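Local coordinates for protein caspase-1 subunit p19/18 (Spodoptera frugiperda, PDB 1M72) that cleaves proteins as a cysteine protease of the caspase family and is probably part of the activation cascade that carries out apoptosis, at residues 35-40 with 56-61; 181-186 with 219-224; 191-196 with 244-249; 202-207 with 226-231. One frame throughout, in Å; residues are numbered along the deposited sequence.

Contact 1 (35-40 with 56-61); sequences AIIFNH and VDSDNL
At I37, a chi1 of -60° splits the two branches that meet S58 and L61. CG2 is thrown opposite the backbone N, and CG1 lies beside that N. The extended chi2 of 171° then carries CD1 outward to L61. The setting is a beta-alpha-beta unit of the caspase fold, built from strand 31-39, helix 54-67 and strand 70-76. Strand 35-39 and helix 56-61 run nearly antiparallel, at 169°, with their axes 9.4 Å apart.

I37 supplies the apolar half of the contact. Its CD1 meets L61 CD2 at 4.0 Å, and the two side chains approach at a slant. The other branch reaches the serine, with I37 CG2 3.8 Å from S58 OG. V72 of strand 70-76 also packs on I37. L61 is covered further by M205 and C209 of helix 203-215. Helix 54-67 thus packs on the sheet and also touches helix 203-215.

The backbones come nearest at S58, where S58 CA is 6.5 Å from N39 CA. V74 packs against S58 as well. N39 points its CB toward the helix, and its amide lies against the serine methylene by van der Waals contact. N39 ND2 makes a weak hydrogen bond to T54 OG1 just before the helical segment. Across the contact, the closest approach of N39 is its OD1 to S58 CB, at 3.6 Å.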
loop_
_atom_site.group_PDB
_atom_site.type_symbol
_atom_site.label_atom_id
_atom_site.label_comp_id
_atom_site.label_asym_id
_atom_site.label_seq_id
_atom_site.Cartn_x
_atom_site.Cartn_y
_atom_site.Cartn_z
ATOM N N ALA C 35 18.720 7.369 8.238
ATOM C CA ALA C 35 17.544 8.065 7.719
ATOM C C ALA C 35 18.118 9.086 6.712
ATOM O O ALA C 35 18.791 10.052 7.091
ATOM C CB ALA C 35 16.802 8.787 8.837
ATOM N N ILE C 36 17.880 8.864 5.426
ATOM C CA ILE C 36 18.397 9.783 4.408
ATOM C C ILE C 36 17.268 10.675 3.901
ATOM O O ILE C 36 16.256 10.179 3.437
ATOM C CB ILE C 36 18.909 9.074 3.144
ATOM C CG1 ILE C 36 19.867 7.959 3.468
ATOM C CG2 ILE C 36 19.573 10.090 2.249
ATOM C CD1 ILE C 36 20.278 7.237 2.177
ATOM N N ILE C 37 17.464 11.980 3.964
ATOM C CA ILE C 37 16.448 12.889 3.465
ATOM C C ILE C 37 16.953 13.639 2.218
ATOM O O ILE C 37 17.978 14.320 2.250
ATOM C CB ILE C 37 16.038 13.891 4.571
ATOM C CG1 ILE C 37 15.471 13.117 5.780
ATOM C CG2 ILE C 37 15.010 14.875 4.026
ATOM C CD1 ILE C 37 15.208 13.978 7.076
ATOM N N PHE C 38 16.275 13.474 1.102
ATOM C CA PHE C 38 16.669 14.220 -0.084
ATOM C C PHE C 38 15.653 15.310 -0.180
ATOM O O PHE C 38 14.522 15.096 -0.585
ATOM C CB PHE C 38 16.637 13.362 -1.344
ATOM C CG PHE C 38 17.608 12.241 -1.302
ATOM C CD1 PHE C 38 17.226 10.997 -0.803
ATOM C CD2 PHE C 38 18.918 12.427 -1.742
ATOM C CE1 PHE C 38 18.128 9.933 -0.738
ATOM C CE2 PHE C 38 19.848 11.378 -1.691
ATOM C CZ PHE C 38 19.455 10.111 -1.185
ATOM N N ASN C 39 16.087 16.497 0.203
ATOM C CA ASN C 39 15.248 17.698 0.223
ATOM C C ASN C 39 15.572 18.572 -0.972
ATOM O O ASN C 39 16.735 19.002 -1.129
ATOM C CB ASN C 39 15.525 18.451 1.516
ATOM C CG ASN C 39 14.637 19.614 1.683
ATOM O OD1 ASN C 39 15.068 20.667 2.112
ATOM N ND2 ASN C 39 13.378 19.442 1.338
ATOM N N HIS C 40 14.549 18.851 -1.788
ATOM C CA HIS C 40 14.732 19.638 -3.016
ATOM C C HIS C 40 13.959 20.905 -3.010
ATOM O O HIS C 40 12.744 20.861 -3.098
ATOM C CB HIS C 40 14.288 18.851 -4.241
ATOM C CG HIS C 40 15.162 17.686 -4.540
ATOM N ND1 HIS C 40 16.348 17.810 -5.234
ATOM C CD2 HIS C 40 15.077 16.390 -4.155
ATOM C CE1 HIS C 40 16.959 16.640 -5.260
ATOM N NE2 HIS C 40 16.211 15.764 -4.614
ATOM N N VAL C 56 10.938 23.513 5.991
ATOM C CA VAL C 56 10.227 23.304 7.234
ATOM C C VAL C 56 10.002 21.754 7.365
ATOM O O VAL C 56 10.216 21.185 8.461
ATOM C CB VAL C 56 8.872 24.058 7.226
ATOM C CG1 VAL C 56 8.041 23.678 8.467
ATOM C CG2 VAL C 56 9.114 25.575 7.223
ATOM N N ASP C 57 9.614 21.067 6.269
ATOM C CA ASP C 57 9.402 19.608 6.323
ATOM C C ASP C 57 10.706 18.901 6.686
ATOM O O ASP C 57 10.750 18.042 7.562
ATOM C CB ASP C 57 8.940 19.021 4.977
ATOM C CG ASP C 57 7.501 19.340 4.653
ATOM O OD1 ASP C 57 6.776 19.914 5.503
ATOM O OD2 ASP C 57 7.093 19.007 3.523
ATOM N N SER C 58 11.776 19.290 6.006
ATOM C CA SER C 58 13.071 18.692 6.230
ATOM C C SER C 58 13.528 18.817 7.682
ATOM O O SER C 58 13.979 17.828 8.266
ATOM C CB SER C 58 14.096 19.329 5.306
ATOM O OG SER C 58 15.250 18.508 5.206
ATOM N N ASP C 59 13.418 20.017 8.257
ATOM C CA ASP C 59 13.840 20.259 9.634
ATOM C C ASP C 59 13.014 19.455 10.606
ATOM O O ASP C 59 13.518 18.823 11.528
ATOM C CB ASP C 59 13.674 21.736 10.006
ATOM C CG ASP C 59 14.722 22.625 9.355
ATOM O OD1 ASP C 59 15.775 22.102 8.927
ATOM O OD2 ASP C 59 14.493 23.857 9.293
ATOM N N ASN C 60 11.719 19.539 10.406
ATOM C CA ASN C 60 10.751 18.836 11.224
ATOM C C ASN C 60 10.975 17.295 11.187
ATOM O O ASN C 60 10.997 16.645 12.211
ATOM C CB ASN C 60 9.384 19.220 10.659
ATOM C CG ASN C 60 8.228 18.857 11.549
ATOM O OD1 ASN C 60 8.393 18.384 12.698
ATOM N ND2 ASN C 60 7.009 19.086 11.021
ATOM N N LEU C 61 11.167 16.716 10.005
ATOM C CA LEU C 61 11.324 15.261 9.920
ATOM C C LEU C 61 12.668 14.840 10.538
ATOM O O LEU C 61 12.775 13.851 11.248
ATOM C CB LEU C 61 11.211 14.799 8.451
ATOM C CG LEU C 61 11.335 13.285 8.250
ATOM C CD1 LEU C 61 10.197 12.536 8.975
ATOM C CD2 LEU C 61 11.323 12.972 6.783
#

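Contact 2 (181-186 with 219-224)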
loop_
_atom_site.group_PDB
_atom_site.type_symbol
_atom_site.label_atom_id
_atom_site.label_comp_id
_atom_site.label_asym_id
_atom_site.label_seq_id
_atom_site.Cartn_x
_atom_site.Cartn_y
_atom_site.Cartn_z
ATOM N N ASP C 181 9.287 -6.789 3.174
ATOM C CA ASP C 181 9.719 -5.819 4.168
ATOM C C ASP C 181 9.985 -4.401 3.779
ATOM O O ASP C 181 10.799 -3.696 4.408
ATOM C CB ASP C 181 10.895 -6.406 4.962
ATOM C CG ASP C 181 10.541 -7.772 5.537
ATOM O OD1 ASP C 181 9.362 -7.932 5.948
ATOM O OD2 ASP C 181 11.399 -8.677 5.547
ATOM N N PHE C 182 9.234 -3.978 2.776
ATOM C CA PHE C 182 9.315 -2.608 2.307
ATOM C C PHE C 182 7.994 -1.944 2.692
ATOM O O PHE C 182 6.917 -2.582 2.663
ATOM C CB PHE C 182 9.480 -2.537 0.764
ATOM C CG PHE C 182 10.874 -2.852 0.279
ATOM C CD1 PHE C 182 11.762 -1.813 -0.081
ATOM C CD2 PHE C 182 11.318 -4.183 0.202
ATOM C CE1 PHE C 182 13.087 -2.092 -0.508
ATOM C CE2 PHE C 182 12.627 -4.479 -0.226
ATOM C CZ PHE C 182 13.528 -3.423 -0.584
ATOM N N LEU C 183 8.105 -0.678 3.065
ATOM C CA LEU C 183 6.967 0.145 3.364
ATOM C C LEU C 183 7.215 1.384 2.513
ATOM O O LEU C 183 8.243 2.056 2.659
ATOM C CB LEU C 183 6.927 0.544 4.820
ATOM C CG LEU C 183 5.780 1.515 5.179
ATOM C CD1 LEU C 183 4.475 0.868 4.858
ATOM C CD2 LEU C 183 5.871 1.881 6.666
ATOM N N ILE C 184 6.274 1.692 1.633
ATOM C CA ILE C 184 6.446 2.824 0.754
ATOM C C ILE C 184 5.234 3.713 0.857
ATOM O O ILE C 184 4.118 3.384 0.347
ATOM C CB ILE C 184 6.658 2.366 -0.749
ATOM C CG1 ILE C 184 7.901 1.484 -0.860
ATOM C CG2 ILE C 184 6.811 3.619 -1.670
ATOM C CD1 ILE C 184 8.115 0.854 -2.261
ATOM N N ALA C 185 5.483 4.855 1.500
ATOM C CA ALA C 185 4.461 5.855 1.738
ATOM C C ALA C 185 4.536 7.107 0.862
ATOM O O ALA C 185 5.469 7.914 0.970
ATOM C CB ALA C 185 4.465 6.260 3.169
ATOM N N PHE C 186 3.521 7.248 0.010
ATOM C CA PHE C 186 3.388 8.420 -0.855
ATOM C C PHE C 186 2.362 9.374 -0.222
ATOM O O PHE C 186 1.332 8.952 0.329
ATOM C CB PHE C 186 2.927 8.030 -2.275
ATOM C CG PHE C 186 4.073 7.780 -3.264
ATOM C CD1 PHE C 186 4.640 6.508 -3.403
ATOM C CD2 PHE C 186 4.525 8.805 -4.106
ATOM C CE1 PHE C 186 5.629 6.252 -4.374
ATOM C CE2 PHE C 186 5.518 8.564 -5.085
ATOM C CZ PHE C 186 6.064 7.296 -5.220
ATOM N N ARG C 219 3.367 3.067 18.887
ATOM C CA ARG C 219 2.344 2.590 17.975
ATOM C C ARG C 219 2.955 1.891 16.769
ATOM O O ARG C 219 4.012 2.305 16.310
ATOM C CB ARG C 219 1.530 3.805 17.590
ATOM C CG ARG C 219 0.512 3.649 16.541
ATOM C CD ARG C 219 -0.340 4.903 16.562
ATOM N NE ARG C 219 -1.182 4.921 17.751
ATOM C CZ ARG C 219 -1.950 5.936 18.148
ATOM N NH1 ARG C 219 -2.008 7.082 17.462
ATOM N NH2 ARG C 219 -2.687 5.781 19.244
ATOM N N ASP C 220 2.325 0.820 16.270
ATOM C CA ASP C 220 2.881 0.164 15.093
ATOM C C ASP C 220 2.703 1.087 13.852
ATOM O O ASP C 220 1.742 1.889 13.762
ATOM C CB ASP C 220 2.281 -1.227 14.894
ATOM C CG ASP C 220 0.930 -1.205 14.212
ATOM O OD1 ASP C 220 0.909 -1.136 12.958
ATOM O OD2 ASP C 220 -0.098 -1.251 14.940
ATOM N N ILE C 221 3.674 0.964 12.943
ATOM C CA ILE C 221 3.804 1.786 11.754
ATOM C C ILE C 221 2.537 1.874 10.899
ATOM O O ILE C 221 2.106 2.980 10.536
ATOM C CB ILE C 221 5.095 1.334 10.912
ATOM C CG1 ILE C 221 5.596 2.491 10.030
ATOM C CG2 ILE C 221 4.768 0.175 9.978
ATOM C CD1 ILE C 221 5.680 3.783 10.743
ATOM N N LEU C 222 1.913 0.733 10.608
ATOM C CA LEU C 222 0.689 0.778 9.816
ATOM C C LEU C 222 -0.428 1.565 10.534
ATOM O O LEU C 222 -1.078 2.407 9.915
ATOM C CB LEU C 222 0.258 -0.641 9.409
ATOM C CG LEU C 222 1.296 -1.228 8.412
ATOM C CD1 LEU C 222 0.787 -2.522 7.818
ATOM C CD2 LEU C 222 1.600 -0.218 7.269
ATOM N N THR C 223 -0.594 1.355 11.846
ATOM C CA THR C 223 -1.629 2.063 12.597
ATOM C C THR C 223 -1.339 3.546 12.636
ATOM O O THR C 223 -2.235 4.398 12.535
ATOM C CB THR C 223 -1.727 1.539 14.023
ATOM O OG1 THR C 223 -2.175 0.173 13.985
ATOM C CG2 THR C 223 -2.700 2.387 14.842
ATOM N N LEU C 224 -0.061 3.839 12.756
ATOM C CA LEU C 224 0.420 5.208 12.808
ATOM C C LEU C 224 0.152 5.931 11.474
ATOM O O LEU C 224 -0.322 7.044 11.468
ATOM C CB LEU C 224 1.910 5.188 13.110
ATOM C CG LEU C 224 2.452 6.547 13.509
ATOM C CD1 LEU C 224 3.433 6.362 14.702
ATOM C CD2 LEU C 224 3.104 7.212 12.303
#
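L183 makes all the apolar contacts here, one methyl to each of two helix residues. Its strand, 182-186, belongs to the central mixed sheet of the caspase fold, and helix 221-235 packs on it beside the second subunit. L183 CD2 presses on I221 CG1 at 3.4 Å, tighter than usual for two carbons. The same methyl lies 3.9 Å from I221 CG2. These side chains meet at a slant. I221 puts CG1 opposite its backbone N (chi1 -156°), which turns that branch toward the strand. The other methyl, L183 CD1, touches L222 CD2 at 3.9 Å, where the two leucines run past each other in opposite directions. I255 and S257 of strand 254-257 also pack on L183.

The polar interactions belong to the helix start. D220 is the N-cap of helix 221-235. Its OD1 accepts from T223 N at 3.1 Å, in a fairly straight bond of 161° that comes from above the carboxylate plane. Its OD2 accepts from T223 OG1 at 2.7 Å, on the syn side and 31° out of the plane. Both carboxylate oxygens are therefore engaged. T226 of the second subunit packs on L222.

The chemistry is divided. Between these two segments the side-chain contacts are all between buried hydrocarbon groups, while the charge of D220 stays at the helix end. That charge would be expected to suit the helix dipole.

Contact 3 (191-196 with 244-249); sequences GYFSWR and AMMHQQ
M246 lies across F193 at about a right angle, with its terminal methyl over one face of the ring. M246 CE sits 4.2 Å from the centroid of the F193 ring and only 15° off the ring normal, a CH-pi contact. The sulfur stands farther out and oblique, with M246 SD 5.0 Å from the centroid of the F193 ring, which makes this a Met-aromatic pair. The methionine chain is bent at both chi2 and chi3, and this folds CE in between F193 and W195.

W195 meets the same residue at a slant. W195 CH2 is 3.9 Å from M246 CB. W195 CH2 is also 3.1 Å from M246 O, a carbonyl that takes a hydrogen bond from S238. Farther along the indole, W195 CZ2 lies 3.9 Å from Q249 CB. The Q249 amide is turned 45° against the indole plane, and the far end of the Q249 side chain turns from the indole. Q249 NE2 donates instead to H247 O, at 2.8 Å and nearly straight (176°), from above the carbonyl plane. This bond ties the Q249 side chain back to the main chain two residues earlier. W195 also stacks on W203.

The bound peptide lies against these side chains. F193, W195 and M246 all pack on apolar side chains of it. W195 and R196 pair with it as an antiparallel ladder, and R196 also binds an acidic side chain of the peptide. Together these features mark the substrate cleft of a caspase. The F193, W195 and M246 cluster is consistent with the apolar S2 subsite found in related enzymes.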
loop_
_atom_site.group_PDB
_atom_site.type_symbol
_atom_site.label_atom_id
_atom_site.label_comp_id
_atom_site.label_asym_id
_atom_site.label_seq_id
_atom_site.Cartn_x
_atom_site.Cartn_y
_atom_site.Cartn_z
ATOM N N GLY C 191 -1.584 9.538 -9.661
ATOM C CA GLY C 191 -2.304 10.438 -10.549
ATOM C C GLY C 191 -2.654 11.808 -9.963
ATOM O O GLY C 191 -2.976 12.742 -10.719
ATOM N N TYR C 192 -2.545 11.965 -8.643
ATOM C CA TYR C 192 -2.955 13.216 -7.998
ATOM C C TYR C 192 -1.915 14.200 -7.559
ATOM O O TYR C 192 -0.753 13.856 -7.351
ATOM C CB TYR C 192 -3.835 12.914 -6.775
ATOM C CG TYR C 192 -5.153 12.390 -7.202
ATOM C CD1 TYR C 192 -5.240 11.118 -7.789
ATOM C CD2 TYR C 192 -6.278 13.236 -7.255
ATOM C CE1 TYR C 192 -6.399 10.708 -8.448
ATOM C CE2 TYR C 192 -7.436 12.847 -7.901
ATOM C CZ TYR C 192 -7.496 11.579 -8.518
ATOM O OH TYR C 192 -8.589 11.217 -9.293
ATOM N N PHE C 193 -2.365 15.447 -7.416
ATOM C CA PHE C 193 -1.517 16.524 -6.904
ATOM C C PHE C 193 -1.270 16.224 -5.416
ATOM O O PHE C 193 -2.033 15.471 -4.769
ATOM C CB PHE C 193 -2.225 17.880 -6.943
ATOM C CG PHE C 193 -2.243 18.533 -8.277
ATOM C CD1 PHE C 193 -3.458 18.743 -8.938
ATOM C CD2 PHE C 193 -1.061 19.007 -8.850
ATOM C CE1 PHE C 193 -3.518 19.432 -10.166
ATOM C CE2 PHE C 193 -1.083 19.700 -10.081
ATOM C CZ PHE C 193 -2.332 19.918 -10.748
ATOM N N SER C 194 -0.227 16.858 -4.880
ATOM C CA SER C 194 0.139 16.724 -3.474
ATOM C C SER C 194 0.298 18.155 -2.982
ATOM O O SER C 194 0.957 18.954 -3.639
ATOM C CB SER C 194 1.454 15.981 -3.361
ATOM O OG SER C 194 1.685 15.641 -2.038
ATOM N N TRP C 195 -0.295 18.477 -1.837
ATOM C CA TRP C 195 -0.234 19.848 -1.349
ATOM C C TRP C 195 0.821 20.189 -0.308
ATOM O O TRP C 195 1.107 19.403 0.609
ATOM C CB TRP C 195 -1.593 20.275 -0.832
ATOM C CG TRP C 195 -2.614 20.367 -1.901
ATOM C CD1 TRP C 195 -3.417 19.356 -2.351
ATOM C CD2 TRP C 195 -3.034 21.552 -2.599
ATOM N NE1 TRP C 195 -4.315 19.837 -3.267
ATOM C CE2 TRP C 195 -4.108 21.178 -3.446
ATOM C CE3 TRP C 195 -2.617 22.896 -2.585
ATOM C CZ2 TRP C 195 -4.773 22.093 -4.278
ATOM C CZ3 TRP C 195 -3.278 23.814 -3.419
ATOM C CH2 TRP C 195 -4.347 23.395 -4.255
ATOM N N ARG C 196 1.364 21.391 -0.482
ATOM C CA ARG C 196 2.412 21.984 0.350
ATOM C C ARG C 196 2.063 23.433 0.757
ATOM O O ARG C 196 1.659 24.253 -0.072
ATOM C CB ARG C 196 3.741 21.980 -0.442
ATOM C CG ARG C 196 4.975 22.710 0.221
ATOM C CD ARG C 196 6.277 22.445 -0.607
ATOM N NE ARG C 196 5.959 22.494 -2.033
ATOM C CZ ARG C 196 5.789 23.613 -2.727
ATOM N NH1 ARG C 196 5.947 24.798 -2.126
ATOM N NH2 ARG C 196 5.368 23.549 -4.001
ATOM N N ALA C 244 -10.073 28.931 -8.851
ATOM C CA ALA C 244 -11.182 28.120 -8.413
ATOM C C ALA C 244 -10.939 26.632 -8.535
ATOM O O ALA C 244 -11.251 25.892 -7.624
ATOM C CB ALA C 244 -12.452 28.501 -9.163
ATOM N N MET C 245 -10.387 26.178 -9.650
ATOM C CA MET C 245 -10.207 24.745 -9.793
ATOM C C MET C 245 -9.248 24.133 -8.738
ATOM O O MET C 245 -9.403 22.955 -8.392
ATOM C CB MET C 245 -9.763 24.394 -11.234
ATOM C CG MET C 245 -8.253 24.343 -11.455
ATOM S SD MET C 245 -7.618 23.706 -13.084
ATOM C CE MET C 245 -8.337 22.060 -13.187
ATOM N N MET C 246 -8.278 24.911 -8.244
ATOM C CA MET C 246 -7.320 24.442 -7.224
ATOM C C MET C 246 -7.824 24.718 -5.788
ATOM O O MET C 246 -7.201 24.349 -4.798
ATOM C CB MET C 246 -5.989 25.164 -7.380
ATOM C CG MET C 246 -5.352 25.047 -8.755
ATOM S SD MET C 246 -5.093 23.336 -9.181
ATOM C CE MET C 246 -3.558 22.970 -8.143
ATOM N N HIS C 247 -8.973 25.359 -5.688
ATOM C CA HIS C 247 -9.494 25.752 -4.411
ATOM C C HIS C 247 -10.373 24.732 -3.677
ATOM O O HIS C 247 -11.198 24.082 -4.280
ATOM C CB HIS C 247 -10.233 27.084 -4.595
ATOM C CG HIS C 247 -10.579 27.757 -3.307
ATOM N ND1 HIS C 247 -9.627 28.090 -2.365
ATOM C CD2 HIS C 247 -11.778 28.126 -2.789
ATOM C CE1 HIS C 247 -10.230 28.634 -1.324
ATOM N NE2 HIS C 247 -11.533 28.667 -1.556
ATOM N N GLN C 248 -10.182 24.635 -2.360
ATOM C CA GLN C 248 -10.921 23.720 -1.491
ATOM C C GLN C 248 -10.733 22.282 -1.890
ATOM O O GLN C 248 -11.675 21.503 -1.851
ATOM C CB GLN C 248 -12.419 24.048 -1.512
ATOM C CG GLN C 248 -12.729 25.506 -1.128
ATOM C CD GLN C 248 -14.217 25.776 -1.069
ATOM O OE1 GLN C 248 -14.652 26.889 -1.313
ATOM N NE2 GLN C 248 -15.007 24.747 -0.741
ATOM N N GLN C 249 -9.518 21.927 -2.282
ATOM C CA GLN C 249 -9.263 20.555 -2.684
ATOM C C GLN C 249 -8.772 19.745 -1.479
ATOM O O GLN C 249 -8.296 20.309 -0.482
ATOM C CB GLN C 249 -8.273 20.531 -3.854
ATOM C CG GLN C 249 -8.750 21.400 -5.031
ATOM C CD GLN C 249 -9.995 20.832 -5.680
ATOM O OE1 GLN C 249 -9.954 19.736 -6.217
ATOM N NE2 GLN C 249 -11.115 21.565 -5.609
#

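Contact 4 (202-207 with 226-231); sequences SWFMQA and TFVCQK
K231 NZ reaches across to helix 203-215, where E211 OE1 holds it in a salt bridge; E210 adds only a long, weak ion pair. A207 O lies nearby, 3.7 Å from K231 NZ. The motif is a pair of helices, 203-215 and 221-235, packed beside the central sheet of the caspase fold. The short segments cross at 127°, with axes 9.1 Å apart.

The two backbones approach most closely at A207, whose CA comes within 5.5 Å of V228 CA. The lysine chain is bent at chi2, chi3 and chi4, so it curls over the alanine while NZ turns back to the carboxylates. K231 CG touches A207 CB at 3.8 Å. V228 CG1 touches two residues of helix 203-215: it is 4.0 Å from A207 CB and also meets F204. The F204 ring receives it obliquely and reaches on to F146 and Q148 of strand 143-148. T226, F227, C229 and Q230 pack on the second subunit.

The first helix is capped by S202, whose OG accepts from M205 N at 3.0 Å. The nearest ring atom to V228 CG1 is F204 CE1, at 4.1 Å.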
loop_
_atom_site.group_PDB
_atom_site.type_symbol
_atom_site.label_atom_id
_atom_site.label_comp_id
_atom_site.label_asym_id
_atom_site.label_seq_id
_atom_site.Cartn_x
_atom_site.Cartn_y
_atom_site.Cartn_z
ATOM N N SER C 202 4.647 20.570 3.825
ATOM C CA SER C 202 3.602 19.761 3.193
ATOM C C SER C 202 2.575 19.179 4.171
ATOM O O SER C 202 2.859 18.949 5.356
ATOM C CB SER C 202 4.220 18.622 2.363
ATOM O OG SER C 202 4.760 17.602 3.177
ATOM N N TRP C 203 1.369 18.938 3.665
ATOM C CA TRP C 203 0.323 18.365 4.492
ATOM C C TRP C 203 0.820 17.026 5.033
ATOM O O TRP C 203 0.800 16.787 6.239
ATOM C CB TRP C 203 -0.974 18.155 3.699
ATOM C CG TRP C 203 -1.637 19.435 3.223
ATOM C CD1 TRP C 203 -1.204 20.711 3.425
ATOM C CD2 TRP C 203 -2.851 19.539 2.456
ATOM N NE1 TRP C 203 -2.075 21.608 2.834
ATOM C CE2 TRP C 203 -3.093 20.915 2.238
ATOM C CE3 TRP C 203 -3.763 18.599 1.938
ATOM C CZ2 TRP C 203 -4.214 21.382 1.520
ATOM C CZ3 TRP C 203 -4.878 19.055 1.226
ATOM C CH2 TRP C 203 -5.094 20.437 1.022
ATOM N N PHE C 204 1.293 16.171 4.130
ATOM C CA PHE C 204 1.790 14.854 4.492
ATOM C C PHE C 204 2.877 14.921 5.589
ATOM O O PHE C 204 2.756 14.255 6.615
ATOM C CB PHE C 204 2.320 14.141 3.231
ATOM C CG PHE C 204 2.822 12.741 3.476
ATOM C CD1 PHE C 204 2.028 11.798 4.138
ATOM C CD2 PHE C 204 4.076 12.348 2.995
ATOM C CE1 PHE C 204 2.483 10.474 4.311
ATOM C CE2 PHE C 204 4.541 11.026 3.161
ATOM C CZ PHE C 204 3.740 10.091 3.822
ATOM N N MET C 205 3.926 15.712 5.367
ATOM C CA MET C 205 4.991 15.838 6.342
ATOM C C MET C 205 4.527 16.501 7.662
ATOM O O MET C 205 5.018 16.144 8.728
ATOM C CB MET C 205 6.174 16.580 5.736
ATOM C CG MET C 205 6.937 15.753 4.750
ATOM S SD MET C 205 7.809 14.311 5.521
ATOM C CE MET C 205 7.900 13.229 4.188
ATOM N N GLN C 206 3.579 17.435 7.609
ATOM C CA GLN C 206 3.086 18.030 8.858
ATOM C C GLN C 206 2.403 16.938 9.685
ATOM O O GLN C 206 2.604 16.817 10.910
ATOM C CB GLN C 206 2.036 19.120 8.608
ATOM C CG GLN C 206 2.544 20.420 8.056
ATOM C CD GLN C 206 1.396 21.390 7.804
ATOM O OE1 GLN C 206 0.682 21.760 8.732
ATOM N NE2 GLN C 206 1.211 21.797 6.541
ATOM N N ALA C 207 1.565 16.162 9.014
ATOM C CA ALA C 207 0.845 15.115 9.708
ATOM C C ALA C 207 1.785 13.973 10.122
ATOM O O ALA C 207 1.672 13.441 11.215
ATOM C CB ALA C 207 -0.323 14.589 8.814
ATOM N N THR C 226 -2.056 5.076 9.414
ATOM C CA THR C 226 -3.497 5.156 9.229
ATOM C C THR C 226 -3.951 6.514 9.814
ATOM O O THR C 226 -4.710 7.250 9.186
ATOM C CB THR C 226 -4.225 4.058 9.950
ATOM O OG1 THR C 226 -4.016 2.826 9.259
ATOM C CG2 THR C 226 -5.710 4.344 9.995
ATOM N N PHE C 227 -3.454 6.870 10.999
ATOM C CA PHE C 227 -3.837 8.138 11.563
ATOM C C PHE C 227 -3.175 9.315 10.844
ATOM O O PHE C 227 -3.694 10.434 10.855
ATOM C CB PHE C 227 -3.581 8.135 13.081
ATOM C CG PHE C 227 -4.460 7.135 13.831
ATOM C CD1 PHE C 227 -3.907 6.271 14.784
ATOM C CD2 PHE C 227 -5.813 6.976 13.464
ATOM C CE1 PHE C 227 -4.676 5.264 15.334
ATOM C CE2 PHE C 227 -6.614 5.954 14.013
ATOM C CZ PHE C 227 -6.039 5.091 14.947
ATOM N N VAL C 228 -2.034 9.082 10.212
ATOM C CA VAL C 228 -1.424 10.146 9.450
ATOM C C VAL C 228 -2.422 10.438 8.268
ATOM O O VAL C 228 -2.645 11.608 7.914
ATOM C CB VAL C 228 -0.017 9.735 8.897
ATOM C CG1 VAL C 228 0.483 10.792 7.887
ATOM C CG2 VAL C 228 1.020 9.636 10.031
ATOM N N CYS C 229 -3.027 9.390 7.693
ATOM C CA CYS C 229 -3.969 9.536 6.569
ATOM C C CYS C 229 -5.236 10.283 6.988
ATOM O O CYS C 229 -5.800 11.111 6.248
ATOM C CB CYS C 229 -4.355 8.159 5.986
ATOM S SG CYS C 229 -3.020 7.353 5.034
ATOM N N GLN C 230 -5.670 9.991 8.202
ATOM C CA GLN C 230 -6.838 10.632 8.764
ATOM C C GLN C 230 -6.578 12.114 8.925
ATOM O O GLN C 230 -7.372 12.962 8.526
ATOM C CB GLN C 230 -7.188 9.996 10.114
ATOM C CG GLN C 230 -8.508 10.475 10.631
ATOM C CD GLN C 230 -8.907 9.870 11.964
ATOM O OE1 GLN C 230 -9.115 8.628 12.103
ATOM N NE2 GLN C 230 -9.041 10.747 12.969
ATOM N N LYS C 231 -5.443 12.433 9.498
ATOM C CA LYS C 231 -5.110 13.815 9.697
ATOM C C LYS C 231 -5.098 14.546 8.336
ATOM O O LYS C 231 -5.779 15.586 8.172
ATOM C CB LYS C 231 -3.757 13.885 10.400
ATOM C CG LYS C 231 -3.387 15.222 10.959
ATOM C CD LYS C 231 -3.694 15.313 12.466
ATOM C CE LYS C 231 -2.996 14.181 13.259
ATOM N NZ LYS C 231 -1.570 14.055 12.862
#

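Contacts 1 and 2 reach the same mixed sheet with centres 18 Å apart, on opposite sides of the chain's centre. Contact 4 touches both. D57 OD2 of contact 1 lies 2.7 Å from S202 OG, a probable hydrogen bond to the cap of helix 203-215. A185 O of contact 2 is 3.9 Å from F204 CE2. Contacts 2 and 4 share helix 221-235, and both touch the second subunit. Contact 3 joins contact 4 through W195 O and W203 N, 3.1 Å apart, a probable hydrogen bond. Contact 3 lines the bound peptide. Its F193 side chain is about 4 Å from that of C150 and about 8 Å from that of H108, the presumed active-site residues.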